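Local coordinates for metallophosphoesterase TT1561-like domain-containing protein (Aquifex aeolicus, PDB 2YVT) that is of unknown function but belongs to the calcineurin-like metallophosphoesterases, a superfamily whose members typically hydrolyse phosphate esters with the help of bound metal ions, at residues A[93-98]-A[177-182]; A[121-126]-A[134-139]. All coordinates share one frame; numbering follows the deposited sequence.

Interaction 1 packs the two sheets of the fold against each other; interaction 2, centred about 8 Å away, follows the chain from one sheet into the other, its hydrogen bonds lying within the second and its L123-V136 contact reaching between them. Strands 134-144 and 175-180 run parallel, where I179 N lies 2.8 Å from I137 O and V177 O lies 2.8 Å from I137 N, two probable hydrogen bonds. Where the chain leaves 120-122 beside strand 91-95, V95 CG2 packs 3.4 Å from L123 O. In sequence, interaction 2 falls between the segments of interaction 1. The loop end of interaction 1, near N41, D100 and H220, probably corresponds to the active-site region of related phosphoesterases; interaction 2 is structural packing.

Interaction 1. Residues A[93-98]-A[177-182]; sequences FVVPGK and VTIFYT
The ring of Y181 carries G97 and K98 on one face: G97 CA sits toward the rim, 3.9 Å from the ring centroid in a CH-pi contact, and K98 N lies over the middle of the ring, 3.7 Å above its plane. P96 O lies oblique to the ring, neither over a face nor at an edge, and is 3.7 Å from Y181 CB. Glycine suits position 97, because a beta carbon would come tight against Y181 CE1. Y181 CG is anti to the backbone N (chi1 171°), and the ring extends from there alongside the loop 96-98. K98 starts extended and then bends, bringing NZ round to donate a 2.7 Å hydrogen bond to Y181 OH; this hydroxyl also has a weak hydrogen bond with N41 OD1. The phenol thus offers both a flat surface for backbone and a polar tip for K98 NZ. Deeper in, branched aliphatic residues fill the space between the sheets: V95 CG2 presses on I179 CG2 at a snug 3.5 Å, and I179 CD1 reaches F93 CB. Strand 91-95 lies between 35-39 and 120-122 in one sheet, strand 175-180 between 134-144 and 215-218 in the other, and helix 202-211 packs against F180.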
ATOM      1  N   PHE A  93       9.414  -2.085  -1.468  1.00  9.17           N
ATOM      2  CA  PHE A  93       8.370  -1.536  -2.319  1.00  8.23           C
ATOM      3  C   PHE A  93       7.378  -0.796  -1.441  1.00  9.53           C
ATOM      4  O   PHE A  93       6.964  -1.304  -0.400  1.00  9.32           O
ATOM      5  CB  PHE A  93       7.646  -2.640  -3.093  1.00  9.84           C
ATOM      6  CG  PHE A  93       8.514  -3.350  -4.083  1.00  9.77           C
ATOM      7  CD1 PHE A  93       9.030  -2.673  -5.183  1.00 11.03           C
ATOM      8  CD2 PHE A  93       8.827  -4.691  -3.908  1.00 11.46           C
ATOM      9  CE1 PHE A  93       9.834  -3.326  -6.113  1.00 11.46           C
ATOM     10  CE2 PHE A  93       9.636  -5.359  -4.825  1.00 12.90           C
ATOM     11  CZ  PHE A  93      10.142  -4.673  -5.931  1.00 11.94           C
ATOM     12  N   VAL A  94       7.015   0.406  -1.871  1.00  7.80           N
ATOM     13  CA  VAL A  94       6.092   1.268  -1.137  1.00  8.28           C
ATOM     14  C   VAL A  94       4.906   1.582  -2.041  1.00  8.23           C
ATOM     15  O   VAL A  94       5.091   1.955  -3.193  1.00  8.80           O
ATOM     16  CB  VAL A  94       6.783   2.589  -0.718  1.00  8.80           C
ATOM     17  CG1 VAL A  94       5.797   3.527  -0.022  1.00  9.48           C
ATOM     18  CG2 VAL A  94       7.992   2.306   0.186  1.00  9.92           C
ATOM     19  N   VAL A  95       3.692   1.443  -1.505  1.00  7.08           N
ATOM     20  CA  VAL A  95       2.461   1.727  -2.256  1.00  7.17           C
ATOM     21  C   VAL A  95       1.622   2.714  -1.428  1.00  7.04           C
ATOM     22  O   VAL A  95       1.329   2.436  -0.273  1.00  8.31           O
ATOM     23  CB  VAL A  95       1.672   0.429  -2.548  1.00  7.43           C
ATOM     24  CG1 VAL A  95       0.349   0.746  -3.234  1.00  9.47           C
ATOM     25  CG2 VAL A  95       2.521  -0.517  -3.397  1.00  9.14           C
ATOM     26  N   PRO A  96       1.279   3.884  -2.002  1.00  7.54           N
ATOM     27  CA  PRO A  96       0.640   4.921  -1.195  1.00  7.16           C
ATOM     28  C   PRO A  96      -0.801   4.604  -0.816  1.00  7.01           C
ATOM     29  O   PRO A  96      -1.512   3.895  -1.553  1.00  7.85           O
ATOM     30  CB  PRO A  96       0.692   6.156  -2.113  1.00  7.23           C
ATOM     31  CG  PRO A  96       0.649   5.585  -3.493  1.00  8.96           C
ATOM     32  CD  PRO A  96       1.464   4.319  -3.403  1.00  7.84           C
ATOM     33  N   GLY A  97      -1.223   5.133   0.332  1.00  6.70           N
ATOM     34  CA  GLY A  97      -2.603   5.002   0.766  1.00  7.45           C
ATOM     35  C   GLY A  97      -3.477   6.196   0.405  1.00  7.69           C
ATOM     36  O   GLY A  97      -3.038   7.147  -0.269  1.00  7.84           O
ATOM     37  N   LYS A  98      -4.734   6.133   0.837  1.00  7.50           N
ATOM     38  CA  LYS A  98      -5.693   7.213   0.621  1.00  8.77           C
ATOM     39  C   LYS A  98      -5.180   8.570   1.116  1.00  7.94           C
ATOM     40  O   LYS A  98      -5.484   9.601   0.527  1.00  9.33           O
ATOM     41  CB  LYS A  98      -7.002   6.842   1.310  1.00 10.37           C
ATOM     42  CG  LYS A  98      -8.097   7.871   1.300  1.00 14.39           C
ATOM     43  CD  LYS A  98      -9.320   7.359   2.081  1.00 14.98           C
ATOM     44  CE  LYS A  98      -8.956   6.776   3.468  1.00 18.60           C
ATOM     45  NZ  LYS A  98      -8.742   5.284   3.548  1.00 21.54           N
ATOM     46  N   VAL A 177       2.828 -10.530  -8.441  1.00 13.91           N
ATOM     47  CA  VAL A 177       2.497 -10.089  -7.089  1.00 13.90           C
ATOM     48  C   VAL A 177       1.895  -8.696  -7.206  1.00 13.29           C
ATOM     49  O   VAL A 177       2.524  -7.795  -7.764  1.00 13.96           O
ATOM     50  CB  VAL A 177       3.734 -10.052  -6.165  1.00 13.29           C
ATOM     51  CG1 VAL A 177       3.382  -9.468  -4.786  1.00 14.67           C
ATOM     52  CG2 VAL A 177       4.341 -11.456  -6.015  1.00 15.36           C
ATOM     53  N   THR A 178       0.672  -8.529  -6.706  1.00 11.64           N
ATOM     54  CA  THR A 178       0.004  -7.220  -6.755  1.00 11.19           C
ATOM     55  C   THR A 178      -0.090  -6.653  -5.349  1.00 11.11           C
ATOM     56  O   THR A 178      -0.298  -7.390  -4.385  1.00 13.95           O
ATOM     57  CB  THR A 178      -1.404  -7.296  -7.381  1.00 11.72           C
ATOM     58  OG1 THR A 178      -2.198  -8.236  -6.651  1.00 11.82           O
ATOM     59  CG2 THR A 178      -1.329  -7.737  -8.854  1.00 13.01           C
ATOM     60  N   ILE A 179       0.104  -5.347  -5.236  1.00  9.32           N
ATOM     61  CA  ILE A 179       0.053  -4.666  -3.952  1.00  8.29           C
ATOM     62  C   ILE A 179      -0.915  -3.508  -4.085  1.00  8.32           C
ATOM     63  O   ILE A 179      -0.716  -2.632  -4.928  1.00  9.46           O
ATOM     64  CB  ILE A 179       1.441  -4.137  -3.518  1.00  7.99           C
ATOM     65  CG1 ILE A 179       2.497  -5.250  -3.597  1.00  8.63           C
ATOM     66  CG2 ILE A 179       1.374  -3.554  -2.097  1.00  9.55           C
ATOM     67  CD1 ILE A 179       3.922  -4.775  -3.409  1.00  9.66           C
ATOM     68  N   PHE A 180      -1.967  -3.523  -3.265  1.00  8.28           N
ATOM     69  CA  PHE A 180      -3.007  -2.495  -3.301  1.00  8.81           C
ATOM     70  C   PHE A 180      -3.208  -1.945  -1.908  1.00  8.06           C
ATOM     71  O   PHE A 180      -3.136  -2.690  -0.934  1.00  9.37           O
ATOM     72  CB  PHE A 180      -4.357  -3.076  -3.761  1.00 10.43           C
ATOM     73  CG  PHE A 180      -4.308  -3.772  -5.090  1.00 10.81           C
ATOM     74  CD1 PHE A 180      -3.988  -3.077  -6.252  1.00 12.53           C
ATOM     75  CD2 PHE A 180      -4.598  -5.129  -5.173  1.00 12.30           C
ATOM     76  CE1 PHE A 180      -3.943  -3.736  -7.488  1.00 12.19           C
ATOM     77  CE2 PHE A 180      -4.565  -5.794  -6.395  1.00 12.61           C
ATOM     78  CZ  PHE A 180      -4.239  -5.096  -7.554  1.00 12.44           C
ATOM     79  N   TYR A 181      -3.482  -0.646  -1.804  1.00  7.88           N
ATOM     80  CA  TYR A 181      -3.962  -0.119  -0.536  1.00  7.97           C
ATOM     81  C   TYR A 181      -5.323  -0.745  -0.199  1.00  7.84           C
ATOM     82  O   TYR A 181      -5.571  -1.166   0.928  1.00  8.82           O
ATOM     83  CB  TYR A 181      -4.056   1.410  -0.582  1.00  9.14           C
ATOM     84  CG  TYR A 181      -4.751   1.995   0.618  1.00  8.33           C
ATOM     85  CD1 TYR A 181      -4.134   1.998   1.870  1.00  8.49           C
ATOM     86  CD2 TYR A 181      -6.032   2.545   0.507  1.00  8.62           C
ATOM     87  CE1 TYR A 181      -4.774   2.543   2.987  1.00  8.44           C
ATOM     88  CE2 TYR A 181      -6.678   3.102   1.609  1.00  7.76           C
ATOM     89  CZ  TYR A 181      -6.048   3.093   2.846  1.00  9.54           C
ATOM     90  OH  TYR A 181      -6.685   3.626   3.935  1.00 10.71           O
ATOM     91  N   THR A 182      -6.201  -0.804  -1.198  1.00  8.23           N
ATOM     92  CA  THR A 182      -7.565  -1.276  -0.996  1.00  7.48           C
ATOM     93  C   THR A 182      -7.650  -2.799  -1.107  1.00  8.15           C
ATOM     94  O   THR A 182      -7.198  -3.370  -2.103  1.00  8.25           O
ATOM     95  CB  THR A 182      -8.509  -0.628  -2.012  1.00  8.22           C
ATOM     96  OG1 THR A 182      -8.397   0.786  -1.912  1.00  8.83           O
ATOM     97  CG2 THR A 182      -9.954  -1.027  -1.749  1.00  7.71           C
TER

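Interaction 2. Residues A[121-126]-A[134-139]; sequences RVLHEG and FEVIGF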
ATOM      1  N   ARG A 121      11.645   1.409  -3.986  1.00 10.93           N
ATOM      2  CA  ARG A 121      10.892   1.672  -5.200  1.00 11.23           C
ATOM      3  C   ARG A 121       9.433   1.889  -4.842  1.00 10.72           C
ATOM      4  O   ARG A 121       8.811   1.027  -4.235  1.00 10.79           O
ATOM      5  CB  ARG A 121      11.025   0.491  -6.152  1.00 14.98           C
ATOM      6  CG  ARG A 121      10.207   0.630  -7.411  1.00 20.05           C
ATOM      7  CD  ARG A 121      10.559  -0.450  -8.401  1.00 25.64           C
ATOM      8  NE  ARG A 121      11.679  -0.078  -9.268  1.00 30.13           N
ATOM      9  CZ  ARG A 121      11.539   0.408 -10.499  1.00 31.20           C
ATOM     10  NH1 ARG A 121      10.329   0.587 -11.017  1.00 31.97           N
ATOM     11  NH2 ARG A 121      12.613   0.720 -11.212  1.00 33.45           N
ATOM     12  N   VAL A 122       8.898   3.049  -5.210  1.00  9.86           N
ATOM     13  CA  VAL A 122       7.470   3.305  -5.066  1.00 10.70           C
ATOM     14  C   VAL A 122       6.749   2.718  -6.275  1.00 10.58           C
ATOM     15  O   VAL A 122       7.139   2.969  -7.422  1.00 12.29           O
ATOM     16  CB  VAL A 122       7.166   4.823  -4.934  1.00 11.35           C
ATOM     17  CG1 VAL A 122       5.679   5.092  -5.093  1.00 12.79           C
ATOM     18  CG2 VAL A 122       7.667   5.348  -3.597  1.00 14.21           C
ATOM     19  N   LEU A 123       5.715   1.919  -6.009  1.00 10.05           N
ATOM     20  CA  LEU A 123       4.899   1.331  -7.065  1.00 10.52           C
ATOM     21  C   LEU A 123       3.495   1.878  -6.969  1.00 10.50           C
ATOM     22  O   LEU A 123       2.770   1.609  -6.011  1.00  9.86           O
ATOM     23  CB  LEU A 123       4.870  -0.197  -6.956  1.00 11.66           C
ATOM     24  CG  LEU A 123       6.197  -0.924  -7.129  1.00 12.45           C
ATOM     25  CD1 LEU A 123       5.965  -2.409  -6.953  1.00 12.58           C
ATOM     26  CD2 LEU A 123       6.817  -0.630  -8.485  1.00 14.29           C
ATOM     27  N   HIS A 124       3.130   2.682  -7.953  1.00  9.81           N
ATOM     28  CA  HIS A 124       1.781   3.204  -8.027  1.00  9.18           C
ATOM     29  C   HIS A 124       1.411   3.401  -9.485  1.00  9.18           C
ATOM     30  O   HIS A 124       2.012   4.228 -10.180  1.00  9.93           O
ATOM     31  CB  HIS A 124       1.634   4.516  -7.246  1.00  9.04           C
ATOM     32  CG  HIS A 124       0.251   5.084  -7.307  1.00  9.02           C
ATOM     33  ND1 HIS A 124      -0.857   4.386  -6.870  1.00  8.72           N
ATOM     34  CD2 HIS A 124      -0.212   6.264  -7.783  1.00  8.66           C
ATOM     35  CE1 HIS A 124      -1.941   5.119  -7.058  1.00  8.91           C
ATOM     36  NE2 HIS A 124      -1.579   6.259  -7.621  1.00  8.43           N
ATOM     37  N   GLU A 125       0.428   2.624  -9.941  1.00  8.25           N
ATOM     38  CA  GLU A 125       0.069   2.564 -11.367  1.00  9.39           C
ATOM     39  C   GLU A 125       1.276   2.121 -12.198  1.00 10.45           C
ATOM     40  O   GLU A 125       1.507   2.601 -13.313  1.00 12.23           O
ATOM     41  CB  GLU A 125      -0.471   3.904 -11.866  1.00 10.11           C
ATOM     42  CG  GLU A 125      -1.524   4.512 -10.964  1.00 11.63           C
ATOM     43  CD  GLU A 125      -2.028   5.819 -11.487  1.00 14.11           C
ATOM     44  OE1 GLU A 125      -2.536   5.828 -12.618  1.00 17.71           O
ATOM     45  OE2 GLU A 125      -1.902   6.835 -10.778  1.00 17.02           O
ATOM     46  N   GLY A 126       2.044   1.191 -11.641  1.00 10.42           N
ATOM     47  CA  GLY A 126       3.289   0.770 -12.251  1.00 11.47           C
ATOM     48  C   GLY A 126       3.774  -0.546 -11.697  1.00 11.87           C
ATOM     49  O   GLY A 126       3.099  -1.196 -10.878  1.00 11.46           O
ATOM     50  N   PHE A 134       9.635 -12.547 -10.773  1.00 19.69           N
ATOM     51  CA  PHE A 134       8.351 -11.940 -10.427  1.00 17.18           C
ATOM     52  C   PHE A 134       8.172 -10.619 -11.142  1.00 15.60           C
ATOM     53  O   PHE A 134       9.153  -9.941 -11.455  1.00 15.25           O
ATOM     54  CB  PHE A 134       8.242 -11.687  -8.913  1.00 16.66           C
ATOM     55  CG  PHE A 134       8.348 -12.931  -8.068  1.00 16.19           C
ATOM     56  CD1 PHE A 134       7.200 -13.631  -7.688  1.00 16.60           C
ATOM     57  CD2 PHE A 134       9.587 -13.394  -7.640  1.00 17.03           C
ATOM     58  CE1 PHE A 134       7.290 -14.777  -6.903  1.00 16.78           C
ATOM     59  CE2 PHE A 134       9.686 -14.546  -6.854  1.00 17.92           C
ATOM     60  CZ  PHE A 134       8.535 -15.237  -6.491  1.00 17.32           C
ATOM     61  N   GLU A 135       6.915 -10.270 -11.402  1.00 14.85           N
ATOM     62  CA  GLU A 135       6.540  -8.891 -11.687  1.00 15.62           C
ATOM     63  C   GLU A 135       5.736  -8.406 -10.492  1.00 13.66           C
ATOM     64  O   GLU A 135       4.776  -9.060 -10.071  1.00 14.40           O
ATOM     65  CB  GLU A 135       5.700  -8.768 -12.967  1.00 18.97           C
ATOM     66  CG  GLU A 135       6.462  -9.056 -14.275  1.00 23.20           C
ATOM     67  CD  GLU A 135       7.423  -7.944 -14.698  1.00 26.03           C
ATOM     68  OE1 GLU A 135       7.608  -6.959 -13.953  1.00 27.02           O
ATOM     69  OE2 GLU A 135       8.006  -8.059 -15.800  1.00 28.63           O
ATOM     70  N   VAL A 136       6.138  -7.265  -9.941  1.00 10.83           N
ATOM     71  CA  VAL A 136       5.434  -6.681  -8.804  1.00 10.88           C
ATOM     72  C   VAL A 136       4.678  -5.459  -9.293  1.00 11.07           C
ATOM     73  O   VAL A 136       5.274  -4.547  -9.859  1.00 12.02           O
ATOM     74  CB  VAL A 136       6.408  -6.316  -7.658  1.00 11.04           C
ATOM     75  CG1 VAL A 136       5.641  -5.923  -6.399  1.00 12.05           C
ATOM     76  CG2 VAL A 136       7.314  -7.512  -7.352  1.00 13.48           C
ATOM     77  N   ILE A 137       3.362  -5.469  -9.097  1.00 10.90           N
ATOM     78  CA  ILE A 137       2.496  -4.384  -9.560  1.00 11.87           C
ATOM     79  C   ILE A 137       1.931  -3.677  -8.341  1.00 10.10           C
ATOM     80  O   ILE A 137       1.490  -4.331  -7.395  1.00 11.44           O
ATOM     81  CB  ILE A 137       1.341  -4.933 -10.414  1.00 14.11           C
ATOM     82  CG1 ILE A 137       1.896  -5.640 -11.654  1.00 16.65           C
ATOM     83  CG2 ILE A 137       0.377  -3.821 -10.831  1.00 15.38           C
ATOM     84  CD1 ILE A 137       0.859  -6.450 -12.360  1.00 20.93           C
ATOM     85  N   GLY A 138       1.947  -2.347  -8.358  1.00  9.17           N
ATOM     86  CA  GLY A 138       1.355  -1.567  -7.275  1.00  8.57           C
ATOM     87  C   GLY A 138       0.307  -0.595  -7.773  1.00  8.67           C
ATOM     88  O   GLY A 138       0.476   0.034  -8.815  1.00  8.94           O
ATOM     89  N   PHE A 139      -0.786  -0.471  -7.029  1.00  7.86           N
ATOM     90  CA  PHE A 139      -1.792   0.540  -7.339  1.00  8.14           C
ATOM     91  C   PHE A 139      -2.398   0.978  -6.009  1.00  8.28           C
ATOM     92  O   PHE A 139      -3.173   0.243  -5.382  1.00  8.58           O
ATOM     93  CB  PHE A 139      -2.858  -0.018  -8.303  1.00  8.95           C
ATOM     94  CG  PHE A 139      -3.598   1.049  -9.090  1.00  7.71           C
ATOM     95  CD1 PHE A 139      -3.700   0.949 -10.482  1.00  8.77           C
ATOM     96  CD2 PHE A 139      -4.181   2.145  -8.457  1.00  8.63           C
ATOM     97  CE1 PHE A 139      -4.374   1.920 -11.232  1.00  9.06           C
ATOM     98  CE2 PHE A 139      -4.860   3.130  -9.191  1.00  9.01           C
ATOM     99  CZ  PHE A 139      -4.963   3.011 -10.585  1.00  8.74           C
TER
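G138 O is gripped by two backbone amides: E125 N at 2.8 Å, a weak bond bent to 122°, and G126 N at 3.4 Å, weak by length though straight at 165°. H124 CA adds a CA-H...O contact to the same oxygen. G138 N returns a stronger bond of 3.0 Å to G126 O. Two residues thus face one, a G1 beta bulge, with E125 in the left-handed backbone conformation that glycine usually supplies. G138 is suited to its place because a beta carbon would clash with L123 O, a buried carbonyl oxygen with no hydrogen-bond partner.

The side chains of E125, H124 and F139 form a compact group. E125 CG is anti to its carbonyl carbon (chi1 -48°) and lies over one face of the F139 ring, 3.9 Å from the centroid in a CH-pi contact; the same methylene sits over the centre of the H124 ring. H124 CE1 meets F139 CD2 at 4.0 Å, the two rings lying oblique to each other. The polar ends look elsewhere: H124 ND1 bonds G140 N, H124 NE2 bonds Y156 OH, and E125 OE1 bonds Y160 OH. An alanine in place of F139 would probably open a gap beside E125 CG and H124 CE1 and leave Y156 without its edge-to-face partner. Toward the interior, the side chains of L123 and V136 cross at about a right angle, with L123 CD1 3.6 Å from V136 CG1, joining apolar groups between the sheets.

The segment 121-126 passes from strand 120-122, at the margin of one sheet beside 91-95, to strand 126-130 of the other, which pairs antiparallel with 134-144; strand 175-180 flanks 134-144, with F139 touching F180.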